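Long-range contacts in endo-beta-1,4-glucanase (cellulase B) (Bacillus halodurans, PDB 4V2X), which cleaves beta-1,4-glucans, its family 46 carbohydrate-binding module contributing to the hydrolysis of xyloglucan and beta-1,3-1,4-glucans: residues V281-Y286 / Q522-F527; G531-P536 / E547-E552; A511-G516 / G556-T561; Y274-F279 / E291-E296. One frame throughout, in Å; residues are numbered along the deposited sequence.

Interaction 4, in the catalytic module, lies nearest the chain's centre (about 12 Å between centres). Interaction 3 is farthest out (about 32 Å), with Ala511, Tyr513, Val558 and Leu560 buried but Val514 and Arg559 exposed. Interactions 2 and 3 reach the same antiparallel sheet of the carbohydrate-binding module, where Phe549 rests on Ala511; interaction 1 bridges the two modules. It touches interaction 4 through Ile283, Tyr286 and Trp524, and interaction 3 through a probable hydrogen bond from Ala511 N to Ser526 O. Chemistry follows place: the strands of interaction 3 share a ladder of backbone bonds, the loops of interaction 1 a single one plus ring contacts, and interactions 2 and 4 combine direct packing with bridging water.

Interaction 1. Residues V281-Y286 / Q522-F527; sequences VNIAGY and QDWTSF
Gly285 lays its CA over one face of the Phe527 ring, 3.8 Å from the ring centroid and only 19° off the ring normal, a CH-pi contact. Glycine suits the place twice over, because a CB would press on the ring and, at these backbone angles, on the preceding carbonyl as well. Beside it Ala284 N donates to Phe527 O (3.2 Å, N-H...O 161°), a fairly straight bond although the donor stands above the carbonyl plane. The small Ala284 CB meets the far end of the indole, 3.6 Å from Trp524 CZ3. Ile283 has CG1 anti to its backbone N (chi1 -167°) and is extended beyond, which carries CD1 to Gln522 CG at 3.7 Å, the two chains crossing at about a right angle. The contact joins the catalytic module to the carbohydrate-binding module: a type I' turn, Ile283 to Tyr286, follows the Schellman motif that ends helix 277-281 at Asn282, and it faces a type I turn from Gln522 to Thr525. Within that second turn Trp524 NE1 points along its ring plane to a lone pair of Gln522 OE1 (2.7 Å), which limits rotation of the indole. Thr525 works with both branches: CG2 lies over a face of the indole, while OG1 comes 3.3 Å from Ala284 CA and accepts from Phe527 N (3.1 Å), an ST turn. With an alanine here, the Phe527 amide would probably lose that acceptor, and the space CG2 fills between the indole face and Ala284 CA would be left open. Trp277 touches the indole, and His563 meets the Phe527 ring.

Interaction 2. Residues G531-P536 / E547-E552; sequences GYAFSP and EAFFRE
Tyr532 and Ala548 supply the main apolar contact. The methyl CB of Ala548 sits over one face of the phenol ring, 4.1 Å from its centroid and 28° off the normal, in a CH-pi arrangement displaced toward the hydroxyl end, where CB is 3.6 Å from Tyr532 CZ. The chi1 of Tyr532, -179°, stretches the ring away from its own N and across the helix; alanine is small enough to let it lie close. Deeper in, Ala533 CB meets Phe549 CD1 at 4.1 Å and Ala533 O lies 3.3 Å from Phe549 CB. The Phe549 ring continues inward to Ala511 and Ile574, so helix 547-551 covers the eight-stranded antiparallel sheet of the carbohydrate-binding module next to the start of 534-537, one of its two outermost strands.

The polar part is carried by water. Tyr532 OH gives its hydrogen to one water (2.8 Å), which donates in turn to Ala548 O (2.7 Å) and Glu552 OE2 (2.7 Å). At the start of the helix, Thr546 OG1 bonds both Tyr532 O and Phe549 N.

With both hydrogens directed at a carbonyl and a carboxylate, the water accepts from Tyr532 OH, consistent with a neutral phenol and a charged Glu552.

Interaction 3. Residues A511-G516 / G556-T561; sequences AVYVDG and GEVRLT
Val512 and Arg559 form an antiparallel hydrogen-bonded pair, Val512 N to Arg559 O 3.0 Å and Arg559 N to Val512 O 2.8 Å, flanked by the non-hydrogen-bonded pairs Ala511-Leu560 and Tyr513-Val558. A further bond, Val514 N to Glu557 O (3.1 Å), carries the pairing into the type I turn from Tyr513 to Gly516, and a water spans Glu557 O and Asp515 N. On the buried face Ala511 CB touches Leu560 CD2 at 3.6 Å, and Val558 CG2 meets the Tyr513 ring at CD1 (3.5 Å); Tyr513 OH is taken by Arg554 N. Strand 506-513 is an outermost strand of the eight-stranded antiparallel sheet in the carbohydrate-binding module, and strand 556-564 joins it to strand 569-577. On the other face Val512 and Arg559 run alongside each other in the same direction. A bend at chi3 (56°) turns the guanidinium so that Val512 CG2 lies over one of its faces, 3.5 Å from NH2. Near the turn the extended Glu557 packs on both Val514 methyls, CB on CG2 at 3.7 Å, CG and OE2 on CG1, with OE2 at 3.7 Å. An alanine here keeps the CB contact but would probably leave Val514 CG1 uncovered.

Interaction 4. Residues Y274-F279 / E291-E296; sequences YGFWPF and ENSKQE
Phe276, at the N-cap position of helix 277-281, packs against the first turns of helix 291-309 where the chain leaves strand 267-273 of the barrel. Its ring is held between two aliphatic groups: Pro278 CD lies over the centre of one face, 3.4 Å above the plane, and Asn292 CB covers the opposite face, 3.9 Å from the centroid, in a CH-pi contact. The Asn292 amide plane is turned only 20° from the ring, and its ND2 is bonded to Glu290. A chi1 of 172° swings the Phe276 ring toward the second helix. Glu296 OE2, 3.6 Å from Phe276 CD1, lies near the ring plane and so faces the edge hydrogens; the carboxylate plane is turned 74° from the ring. Helix 277-281 lies in the connection from strand 267-273 to helix 291-309, part of the parallel eight-stranded (beta/alpha)8 barrel of family 5 glycoside hydrolases. Ser293 is small enough to fit between two phenylalanines, its OG 3.2 Å from Phe279 CB and 3.4 Å from Phe276 CB. A phenylalanine side chain cannot cap a helix, and water takes up the N-H groups of Phe276 and Trp277: Phe276 N donates to one that bonds Ser293 O, and Trp277 N to another that bonds Glu296 OE2. Such nearby N-H groups would probably favour a negative Glu296. Glu296 OE1 is hydrogen-bonded to Tyr273 OH and to a third water, which also donates to Gly275 O.

Interaction 1. Residues V281-Y286 / Q522-F527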
loop_
_atom_site.group_PDB
_atom_site.type_symbol
_atom_site.label_atom_id
_atom_site.label_comp_id
_atom_site.label_asym_id
_atom_site.label_seq_id
_atom_site.Cartn_x
_atom_site.Cartn_y
_atom_site.Cartn_z
ATOM N N VAL A 281 18.345 5.082 -27.488
ATOM C CA VAL A 281 18.440 4.035 -28.503
ATOM C C VAL A 281 18.635 4.562 -29.927
ATOM O O VAL A 281 18.894 3.776 -30.836
ATOM C CB VAL A 281 17.227 3.068 -28.473
ATOM C CG1 VAL A 281 17.091 2.427 -27.093
ATOM C CG2 VAL A 281 15.930 3.756 -28.909
ATOM N N ASN A 282 18.549 5.880 -30.101
ATOM C CA ASN A 282 18.631 6.543 -31.407
ATOM C C ASN A 282 17.486 6.155 -32.332
ATOM O O ASN A 282 17.655 5.390 -33.282
ATOM C CB ASN A 282 19.987 6.329 -32.090
ATOM C CG ASN A 282 20.202 7.269 -33.259
ATOM O OD1 ASN A 282 19.266 7.903 -33.757
ATOM N ND2 ASN A 282 21.439 7.362 -33.713
ATOM N N ILE A 283 16.323 6.723 -32.040
ATOM C CA ILE A 283 15.110 6.506 -32.810
ATOM C C ILE A 283 14.349 7.836 -32.789
ATOM O O ILE A 283 14.654 8.724 -31.989
ATOM C CB ILE A 283 14.272 5.356 -32.191
ATOM C CG1 ILE A 283 13.166 4.871 -33.134
ATOM C CG2 ILE A 283 13.689 5.768 -30.846
ATOM C CD1 ILE A 283 12.461 3.627 -32.610
ATOM N N ALA A 284 13.402 7.987 -33.705
ATOM C CA ALA A 284 12.482 9.129 -33.720
ATOM C C ALA A 284 13.161 10.486 -33.969
ATOM O O ALA A 284 12.557 11.538 -33.733
ATOM C CB ALA A 284 11.649 9.164 -32.436
ATOM N N GLY A 285 14.395 10.456 -34.468
ATOM C CA GLY A 285 15.118 11.674 -34.817
ATOM C C GLY A 285 15.968 12.260 -33.713
ATOM O O GLY A 285 16.572 13.328 -33.912
ATOM N N TYR A 286 16.034 11.573 -32.567
ATOM C CA TYR A 286 16.755 12.067 -31.390
ATOM C C TYR A 286 18.215 11.657 -31.453
ATOM O O TYR A 286 18.685 10.828 -30.679
ATOM C CB TYR A 286 16.082 11.602 -30.089
ATOM C CG TYR A 286 14.787 12.332 -29.848
ATOM C CD1 TYR A 286 14.774 13.556 -29.181
ATOM C CD2 TYR A 286 13.583 11.838 -30.338
ATOM C CE1 TYR A 286 13.594 14.253 -28.980
ATOM C CE2 TYR A 286 12.401 12.524 -30.142
ATOM C CZ TYR A 286 12.412 13.732 -29.461
ATOM O OH TYR A 286 11.247 14.426 -29.272
ATOM N N GLN A 522 8.221 0.469 -35.148
ATOM C CA GLN A 522 7.911 1.688 -34.399
ATOM C C GLN A 522 7.420 2.776 -35.351
ATOM O O GLN A 522 8.042 3.830 -35.503
ATOM C CB GLN A 522 9.136 2.147 -33.601
ATOM C CG GLN A 522 9.701 1.092 -32.652
ATOM C CD GLN A 522 8.797 0.763 -31.478
ATOM O OE1 GLN A 522 7.974 1.572 -31.056
ATOM N NE2 GLN A 522 8.967 -0.434 -30.926
ATOM N N ASP A 523 6.288 2.500 -35.992
ATOM C CA ASP A 523 5.812 3.323 -37.103
ATOM C C ASP A 523 5.047 4.580 -36.680
ATOM O O ASP A 523 4.452 5.271 -37.510
ATOM C CB ASP A 523 5.017 2.467 -38.109
ATOM C CG ASP A 523 3.681 1.983 -37.582
ATOM O OD1 ASP A 523 3.200 2.438 -36.524
ATOM O OD2 ASP A 523 3.086 1.132 -38.273
ATOM N N TRP A 524 5.085 4.880 -35.384
ATOM C CA TRP A 524 4.668 6.184 -34.866
ATOM C C TRP A 524 5.662 7.299 -35.263
ATOM O O TRP A 524 5.356 8.484 -35.145
ATOM C CB TRP A 524 4.479 6.138 -33.343
ATOM C CG TRP A 524 5.616 5.520 -32.621
ATOM C CD1 TRP A 524 5.769 4.197 -32.315
ATOM C CD2 TRP A 524 6.782 6.180 -32.130
ATOM N NE1 TRP A 524 6.951 3.995 -31.663
ATOM C CE2 TRP A 524 7.594 5.197 -31.529
ATOM C CE3 TRP A 524 7.212 7.511 -32.119
ATOM C CZ2 TRP A 524 8.817 5.498 -30.942
ATOM C CZ3 TRP A 524 8.433 7.808 -31.534
ATOM C CH2 TRP A 524 9.218 6.810 -30.949
ATOM N N THR A 525 6.833 6.912 -35.759
ATOM C CA THR A 525 7.812 7.860 -36.277
ATOM C C THR A 525 8.391 7.377 -37.602
ATOM O O THR A 525 8.512 6.172 -37.841
ATOM C CB THR A 525 8.960 8.100 -35.267
ATOM O OG1 THR A 525 9.911 9.019 -35.822
ATOM C CG2 THR A 525 9.672 6.797 -34.893
ATOM N N SER A 526 8.759 8.325 -38.461
ATOM C CA SER A 526 9.475 8.014 -39.689
ATOM C C SER A 526 10.938 7.647 -39.446
ATOM O O SER A 526 11.536 7.004 -40.290
ATOM C CB SER A 526 9.432 9.216 -40.636
ATOM O OG SER A 526 10.078 10.331 -40.040
ATOM N N PHE A 527 11.515 8.084 -38.323
ATOM C CA PHE A 527 12.938 7.856 -38.055
ATOM C C PHE A 527 13.132 6.495 -37.414
ATOM O O PHE A 527 12.682 6.267 -36.288
ATOM C CB PHE A 527 13.501 8.917 -37.115
ATOM C CG PHE A 527 13.626 10.274 -37.736
ATOM C CD1 PHE A 527 14.788 10.636 -38.394
ATOM C CD2 PHE A 527 12.589 11.189 -37.659
ATOM C CE1 PHE A 527 14.921 11.890 -38.960
ATOM C CE2 PHE A 527 12.719 12.446 -38.229
ATOM C CZ PHE A 527 13.886 12.789 -38.883
#

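Interaction 2. Residues G531-P536 / E547-E552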
loop_
_atom_site.group_PDB
_atom_site.type_symbol
_atom_site.label_atom_id
_atom_site.label_comp_id
_atom_site.label_asym_id
_atom_site.label_seq_id
_atom_site.Cartn_x
_atom_site.Cartn_y
_atom_site.Cartn_z
ATOM N N GLY A 531 20.902 0.691 -35.782
ATOM C CA GLY A 531 21.373 -0.645 -35.405
ATOM C C GLY A 531 20.276 -1.676 -35.582
ATOM O O GLY A 531 20.455 -2.667 -36.303
ATOM N N TYR A 532 19.124 -1.433 -34.964
ATOM C CA TYR A 532 18.025 -2.384 -35.003
ATOM C C TYR A 532 17.436 -2.513 -36.406
ATOM O O TYR A 532 17.249 -3.627 -36.898
ATOM C CB TYR A 532 16.930 -1.996 -34.009
ATOM C CG TYR A 532 15.781 -2.974 -34.003
ATOM C CD1 TYR A 532 15.901 -4.200 -33.376
ATOM C CD2 TYR A 532 14.590 -2.683 -34.661
ATOM C CE1 TYR A 532 14.862 -5.114 -33.383
ATOM C CE2 TYR A 532 13.545 -3.593 -34.682
ATOM C CZ TYR A 532 13.688 -4.806 -34.033
ATOM O OH TYR A 532 12.654 -5.705 -34.050
ATOM N N ALA A 533 17.135 -1.372 -37.033
ATOM C CA ALA A 533 16.490 -1.348 -38.349
ATOM C C ALA A 533 17.471 -1.192 -39.516
ATOM O O ALA A 533 17.184 -1.611 -40.643
ATOM C CB ALA A 533 15.445 -0.241 -38.386
ATOM N N PHE A 534 18.622 -0.584 -39.252
ATOM C CA PHE A 534 19.602 -0.326 -40.290
ATOM C C PHE A 534 20.959 -0.103 -39.646
ATOM O O PHE A 534 21.040 0.183 -38.452
ATOM C CB PHE A 534 19.217 0.927 -41.077
ATOM C CG PHE A 534 19.296 2.181 -40.259
ATOM C CD1 PHE A 534 18.216 2.583 -39.487
ATOM C CD2 PHE A 534 20.467 2.932 -40.220
ATOM C CE1 PHE A 534 18.283 3.730 -38.716
ATOM C CE2 PHE A 534 20.541 4.072 -39.439
ATOM C CZ PHE A 534 19.454 4.474 -38.697
ATOM N N SER A 535 22.021 -0.208 -40.433
ATOM C CA SER A 535 23.370 0.034 -39.927
ATOM C C SER A 535 24.321 0.422 -41.057
ATOM O O SER A 535 24.302 -0.195 -42.112
ATOM C CB SER A 535 23.893 -1.221 -39.221
ATOM O OG SER A 535 25.192 -1.013 -38.680
ATOM N N PRO A 536 25.164 1.439 -40.835
ATOM C CA PRO A 536 26.182 1.724 -41.833
ATOM C C PRO A 536 27.369 0.796 -41.621
ATOM O O PRO A 536 27.820 0.641 -40.490
ATOM C CB PRO A 536 26.569 3.171 -41.533
ATOM C CG PRO A 536 26.327 3.326 -40.071
ATOM C CD PRO A 536 25.209 2.391 -39.706
ATOM N N GLU A 547 16.787 -7.584 -41.366
ATOM C CA GLU A 547 15.598 -8.425 -41.482
ATOM C C GLU A 547 14.484 -7.952 -40.545
ATOM O O GLU A 547 13.304 -8.013 -40.891
ATOM C CB GLU A 547 15.938 -9.892 -41.209
ATOM C CG GLU A 547 14.793 -10.817 -41.582
ATOM C CD GLU A 547 15.173 -12.283 -41.635
ATOM O OE1 GLU A 547 16.378 -12.600 -41.757
ATOM O OE2 GLU A 547 14.245 -13.120 -41.566
ATOM N N ALA A 548 14.857 -7.453 -39.371
ATOM C CA ALA A 548 13.872 -6.933 -38.415
ATOM C C ALA A 548 13.124 -5.731 -38.983
ATOM O O ALA A 548 11.937 -5.553 -38.723
ATOM C CB ALA A 548 14.554 -6.551 -37.115
ATOM N N PHE A 549 13.828 -4.901 -39.746
ATOM C CA PHE A 549 13.184 -3.794 -40.459
ATOM C C PHE A 549 12.126 -4.334 -41.415
ATOM O O PHE A 549 10.969 -3.928 -41.359
ATOM C CB PHE A 549 14.219 -2.968 -41.221
ATOM C CG PHE A 549 13.631 -1.943 -42.161
ATOM C CD1 PHE A 549 13.053 -0.781 -41.673
ATOM C CD2 PHE A 549 13.719 -2.118 -43.537
ATOM C CE1 PHE A 549 12.541 0.175 -42.540
ATOM C CE2 PHE A 549 13.213 -1.164 -44.411
ATOM C CZ PHE A 549 12.625 -0.016 -43.911
ATOM N N PHE A 550 12.531 -5.256 -42.284
ATOM C CA PHE A 550 11.624 -5.779 -43.302
ATOM C C PHE A 550 10.442 -6.566 -42.740
ATOM O O PHE A 550 9.382 -6.607 -43.366
ATOM C CB PHE A 550 12.392 -6.607 -44.329
ATOM C CG PHE A 550 13.256 -5.780 -45.233
ATOM C CD1 PHE A 550 12.685 -4.879 -46.121
ATOM C CD2 PHE A 550 14.633 -5.893 -45.198
ATOM C CE1 PHE A 550 13.473 -4.110 -46.958
ATOM C CE2 PHE A 550 15.430 -5.130 -46.040
ATOM C CZ PHE A 550 14.848 -4.235 -46.919
ATOM N N ARG A 551 10.602 -7.167 -41.563
ATOM C CA ARG A 551 9.485 -7.875 -40.923
ATOM C C ARG A 551 8.279 -6.964 -40.679
ATOM O O ARG A 551 7.148 -7.438 -40.602
ATOM C CB ARG A 551 9.912 -8.524 -39.601
ATOM C CG ARG A 551 10.583 -9.875 -39.763
ATOM C CD ARG A 551 10.493 -10.713 -38.497
ATOM N NE ARG A 551 11.213 -10.111 -37.379
ATOM C CZ ARG A 551 12.528 -10.207 -37.173
ATOM N NH1 ARG A 551 13.308 -10.876 -38.019
ATOM N NH2 ARG A 551 13.068 -9.619 -36.112
ATOM N N GLU A 552 8.525 -5.660 -40.563
ATOM C CA GLU A 552 7.460 -4.693 -40.342
ATOM C C GLU A 552 7.307 -3.709 -41.503
ATOM O O GLU A 552 6.899 -2.561 -41.312
ATOM C CB GLU A 552 7.706 -3.976 -39.015
ATOM C CG GLU A 552 7.719 -4.953 -37.848
ATOM C CD GLU A 552 7.786 -4.273 -36.499
ATOM O OE1 GLU A 552 6.784 -3.650 -36.095
ATOM O OE2 GLU A 552 8.844 -4.374 -35.845
HETATM O O HOH W 1 10.922 -5.961 -36.277
#

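Interaction 3. Residues A511-G516 / G556-T561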
loop_
_atom_site.group_PDB
_atom_site.type_symbol
_atom_site.label_atom_id
_atom_site.label_comp_id
_atom_site.label_asym_id
_atom_site.label_seq_id
_atom_site.Cartn_x
_atom_site.Cartn_y
_atom_site.Cartn_z
ATOM N N ALA A 511 12.049 6.120 -42.962
ATOM C CA ALA A 511 11.380 5.207 -43.889
ATOM C C ALA A 511 9.887 5.512 -43.889
ATOM O O ALA A 511 9.232 5.436 -42.843
ATOM C CB ALA A 511 11.640 3.755 -43.494
ATOM N N VAL A 512 9.364 5.887 -45.056
ATOM C CA VAL A 512 7.936 6.170 -45.221
ATOM C C VAL A 512 7.435 5.472 -46.476
ATOM O O VAL A 512 8.186 5.308 -47.437
ATOM C CB VAL A 512 7.645 7.688 -45.311
ATOM C CG1 VAL A 512 8.184 8.413 -44.085
ATOM C CG2 VAL A 512 8.230 8.296 -46.580
ATOM N N TYR A 513 6.173 5.052 -46.472
ATOM C CA TYR A 513 5.558 4.531 -47.682
ATOM C C TYR A 513 5.322 5.713 -48.600
ATOM O O TYR A 513 4.887 6.762 -48.129
ATOM C CB TYR A 513 4.245 3.819 -47.359
ATOM C CG TYR A 513 4.463 2.556 -46.559
ATOM C CD1 TYR A 513 5.034 1.435 -47.153
ATOM C CD2 TYR A 513 4.132 2.492 -45.213
ATOM C CE1 TYR A 513 5.254 0.277 -46.427
ATOM C CE2 TYR A 513 4.353 1.336 -44.477
ATOM C CZ TYR A 513 4.917 0.232 -45.096
ATOM O OH TYR A 513 5.147 -0.921 -44.382
ATOM N N VAL A 514 5.613 5.563 -49.890
ATOM C CA VAL A 514 5.426 6.677 -50.830
ATOM C C VAL A 514 3.953 7.113 -50.880
ATOM O O VAL A 514 3.673 8.286 -51.108
ATOM C CB VAL A 514 5.955 6.373 -52.257
ATOM C CG1 VAL A 514 7.448 6.091 -52.226
ATOM C CG2 VAL A 514 5.208 5.221 -52.911
ATOM N N ASP A 515 3.043 6.165 -50.648
ATOM C CA ASP A 515 1.593 6.416 -50.602
ATOM C C ASP A 515 1.107 7.064 -49.304
ATOM O O ASP A 515 -0.055 7.464 -49.212
ATOM C CB ASP A 515 0.814 5.100 -50.752
ATOM C CG ASP A 515 0.934 4.483 -52.124
ATOM O OD1 ASP A 515 1.363 5.167 -53.077
ATOM O OD2 ASP A 515 0.580 3.292 -52.241
ATOM N N GLY A 516 1.962 7.129 -48.288
ATOM C CA GLY A 516 1.587 7.732 -47.011
ATOM C C GLY A 516 1.792 6.794 -45.837
ATOM O O GLY A 516 1.582 5.588 -45.942
ATOM N N GLY A 556 5.370 -3.148 -51.335
ATOM C CA GLY A 556 5.120 -1.832 -51.910
ATOM C C GLY A 556 6.385 -0.994 -51.939
ATOM O O GLY A 556 7.494 -1.516 -51.817
ATOM N N GLU A 557 6.207 0.314 -52.099
ATOM C CA GLU A 557 7.324 1.211 -52.347
ATOM C C GLU A 557 7.540 2.113 -51.144
ATOM O O GLU A 557 6.607 2.746 -50.655
ATOM C CB GLU A 557 7.068 2.049 -53.593
ATOM C CG GLU A 557 8.282 2.853 -54.034
ATOM C CD GLU A 557 8.074 3.564 -55.351
ATOM O OE1 GLU A 557 7.418 2.985 -56.237
ATOM O OE2 GLU A 557 8.573 4.702 -55.499
ATOM N N VAL A 558 8.783 2.154 -50.684
ATOM C CA VAL A 558 9.164 2.895 -49.487
ATOM C C VAL A 558 10.270 3.877 -49.849
ATOM O O VAL A 558 11.239 3.522 -50.533
ATOM C CB VAL A 558 9.638 1.921 -48.394
ATOM C CG1 VAL A 558 10.381 2.639 -47.269
ATOM C CG2 VAL A 558 8.441 1.142 -47.856
ATOM N N ARG A 559 10.128 5.115 -49.384
ATOM C CA ARG A 559 11.168 6.118 -49.550
ATOM C C ARG A 559 12.006 6.177 -48.288
ATOM O O ARG A 559 11.478 6.365 -47.187
ATOM C CB ARG A 559 10.579 7.504 -49.846
ATOM C CG ARG A 559 11.644 8.562 -50.109
ATOM C CD ARG A 559 11.026 9.898 -50.516
ATOM N NE ARG A 559 10.077 10.392 -49.515
ATOM C CZ ARG A 559 10.407 10.982 -48.361
ATOM N NH1 ARG A 559 11.681 11.176 -48.027
ATOM N NH2 ARG A 559 9.451 11.383 -47.529
ATOM N N LEU A 560 13.311 5.995 -48.453
ATOM C CA LEU A 560 14.261 6.122 -47.365
ATOM C C LEU A 560 14.944 7.475 -47.468
ATOM O O LEU A 560 15.193 7.966 -48.569
ATOM C CB LEU A 560 15.312 5.017 -47.445
ATOM C CG LEU A 560 14.797 3.583 -47.448
ATOM C CD1 LEU A 560 15.968 2.621 -47.553
ATOM C CD2 LEU A 560 13.973 3.287 -46.208
ATOM N N THR A 561 15.244 8.074 -46.323
ATOM C CA THR A 561 16.011 9.310 -46.293
ATOM C C THR A 561 17.134 9.136 -45.280
ATOM O O THR A 561 16.889 8.935 -44.091
ATOM C CB THR A 561 15.139 10.518 -45.924
ATOM O OG1 THR A 561 14.013 10.589 -46.810
ATOM C CG2 THR A 561 15.949 11.816 -46.004
HETATM O O HOH W 2 3.424 2.951 -50.752
#

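Interaction 4. Residues Y274-F279 / E291-E296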
loop_
_atom_site.group_PDB
_atom_site.type_symbol
_atom_site.label_atom_id
_atom_site.label_comp_id
_atom_site.label_asym_id
_atom_site.label_seq_id
_atom_site.Cartn_x
_atom_site.Cartn_y
_atom_site.Cartn_z
ATOM N N TYR A 274 18.839 5.039 -17.782
ATOM C CA TYR A 274 19.474 4.760 -19.067
ATOM C C TYR A 274 19.161 5.806 -20.153
ATOM O O TYR A 274 19.419 5.584 -21.333
ATOM C CB TYR A 274 19.122 3.344 -19.514
ATOM C CG TYR A 274 19.921 2.310 -18.756
ATOM C CD1 TYR A 274 21.193 1.949 -19.179
ATOM C CD2 TYR A 274 19.414 1.702 -17.613
ATOM C CE1 TYR A 274 21.941 1.010 -18.488
ATOM C CE2 TYR A 274 20.156 0.761 -16.916
ATOM C CZ TYR A 274 21.414 0.416 -17.365
ATOM O OH TYR A 274 22.173 -0.525 -16.705
ATOM N N GLY A 275 18.664 6.962 -19.729
ATOM C CA GLY A 275 18.459 8.105 -20.621
ATOM C C GLY A 275 17.059 8.171 -21.194
ATOM O O GLY A 275 16.337 7.168 -21.241
ATOM N N PHE A 276 16.676 9.368 -21.633
ATOM C CA PHE A 276 15.429 9.579 -22.365
ATOM C C PHE A 276 15.377 8.573 -23.504
ATOM O O PHE A 276 16.301 8.484 -24.320
ATOM C CB PHE A 276 15.379 11.019 -22.869
ATOM C CG PHE A 276 14.234 11.323 -23.803
ATOM C CD1 PHE A 276 12.914 11.235 -23.376
ATOM C CD2 PHE A 276 14.483 11.748 -25.106
ATOM C CE1 PHE A 276 11.872 11.540 -24.235
ATOM C CE2 PHE A 276 13.443 12.057 -25.961
ATOM C CZ PHE A 276 12.134 11.949 -25.526
ATOM N N TRP A 277 14.318 7.775 -23.538
ATOM C CA TRP A 277 14.345 6.555 -24.337
ATOM C C TRP A 277 14.733 6.758 -25.813
ATOM O O TRP A 277 15.636 6.081 -26.312
ATOM C CB TRP A 277 13.038 5.757 -24.195
ATOM C CG TRP A 277 13.059 4.552 -25.032
ATOM C CD1 TRP A 277 13.763 3.392 -24.803
ATOM C CD2 TRP A 277 12.386 4.372 -26.273
ATOM N NE1 TRP A 277 13.562 2.514 -25.836
ATOM C CE2 TRP A 277 12.720 3.089 -26.750
ATOM C CE3 TRP A 277 11.530 5.175 -27.034
ATOM C CZ2 TRP A 277 12.213 2.584 -27.947
ATOM C CZ3 TRP A 277 11.032 4.674 -28.216
ATOM C CH2 TRP A 277 11.379 3.398 -28.664
ATOM N N PRO A 278 14.073 7.694 -26.516
ATOM C CA PRO A 278 14.408 7.826 -27.940
ATOM C C PRO A 278 15.855 8.221 -28.216
ATOM O O PRO A 278 16.448 7.738 -29.187
ATOM C CB PRO A 278 13.454 8.920 -28.433
ATOM C CG PRO A 278 12.321 8.896 -27.472
ATOM C CD PRO A 278 12.903 8.510 -26.147
ATOM N N PHE A 279 16.408 9.105 -27.389
ATOM C CA PHE A 279 17.813 9.461 -27.522
ATOM C C PHE A 279 18.691 8.259 -27.198
ATOM O O PHE A 279 19.660 7.976 -27.902
ATOM C CB PHE A 279 18.183 10.626 -26.598
ATOM C CG PHE A 279 19.656 10.899 -26.544
ATOM C CD1 PHE A 279 20.319 11.434 -27.645
ATOM C CD2 PHE A 279 20.395 10.610 -25.402
ATOM C CE1 PHE A 279 21.683 11.675 -27.603
ATOM C CE2 PHE A 279 21.760 10.850 -25.356
ATOM C CZ PHE A 279 22.408 11.380 -26.459
ATOM N N GLU A 291 16.770 19.108 -25.398
ATOM C CA GLU A 291 15.938 19.519 -24.269
ATOM C C GLU A 291 15.132 18.390 -23.627
ATOM O O GLU A 291 14.950 18.376 -22.412
ATOM C CB GLU A 291 15.010 20.683 -24.658
ATOM C CG GLU A 291 14.055 20.421 -25.818
ATOM C CD GLU A 291 14.608 20.799 -27.181
ATOM O OE1 GLU A 291 15.846 20.822 -27.364
ATOM O OE2 GLU A 291 13.787 21.083 -28.077
ATOM N N ASN A 292 14.637 17.454 -24.423
ATOM C CA ASN A 292 13.904 16.337 -23.851
ATOM C C ASN A 292 14.779 15.455 -22.958
ATOM O O ASN A 292 14.353 15.072 -21.867
ATOM C CB ASN A 292 13.216 15.519 -24.936
ATOM C CG ASN A 292 11.978 16.205 -25.464
ATOM O OD1 ASN A 292 10.913 16.112 -24.863
ATOM N ND2 ASN A 292 12.118 16.931 -26.562
ATOM N N SER A 293 15.998 15.154 -23.399
ATOM C CA SER A 293 16.913 14.344 -22.586
ATOM C C SER A 293 17.375 15.113 -21.347
ATOM O O SER A 293 17.494 14.545 -20.272
ATOM C CB SER A 293 18.117 13.888 -23.404
ATOM O OG SER A 293 17.730 12.935 -24.383
ATOM N N LYS A 294 17.607 16.413 -21.503
ATOM C CA LYS A 294 18.038 17.250 -20.385
ATOM C C LYS A 294 16.931 17.371 -19.347
ATOM O O LYS A 294 17.169 17.203 -18.149
ATOM C CB LYS A 294 18.444 18.640 -20.875
ATOM C CG LYS A 294 19.764 18.657 -21.625
ATOM C CD LYS A 294 20.030 19.995 -22.288
ATOM C CE LYS A 294 21.319 19.954 -23.088
ATOM N NZ LYS A 294 21.458 21.164 -23.942
ATOM N N GLN A 295 15.714 17.647 -19.808
ATOM C CA GLN A 295 14.593 17.827 -18.891
ATOM C C GLN A 295 14.206 16.546 -18.180
ATOM O O GLN A 295 13.785 16.591 -17.019
ATOM C CB GLN A 295 13.376 18.425 -19.610
ATOM C CG GLN A 295 13.537 19.907 -19.901
ATOM C CD GLN A 295 13.870 20.713 -18.652
ATOM O OE1 GLN A 295 13.255 20.530 -17.599
ATOM N NE2 GLN A 295 14.859 21.599 -18.761
ATOM N N GLU A 296 14.336 15.401 -18.849
ATOM C CA GLU A 296 14.025 14.148 -18.170
ATOM C C GLU A 296 14.949 13.934 -16.971
ATOM O O GLU A 296 14.500 13.505 -15.907
ATOM C CB GLU A 296 14.089 12.935 -19.096
ATOM C CG GLU A 296 13.539 11.696 -18.403
ATOM C CD GLU A 296 13.533 10.460 -19.267
ATOM O OE1 GLU A 296 14.537 9.718 -19.235
ATOM O OE2 GLU A 296 12.512 10.209 -19.946
HETATM O O HOH W 3 14.368 6.933 -18.961
HETATM O O HOH W 4 18.000 11.787 -20.474
HETATM O O HOH W 5 12.309 7.951 -21.511
#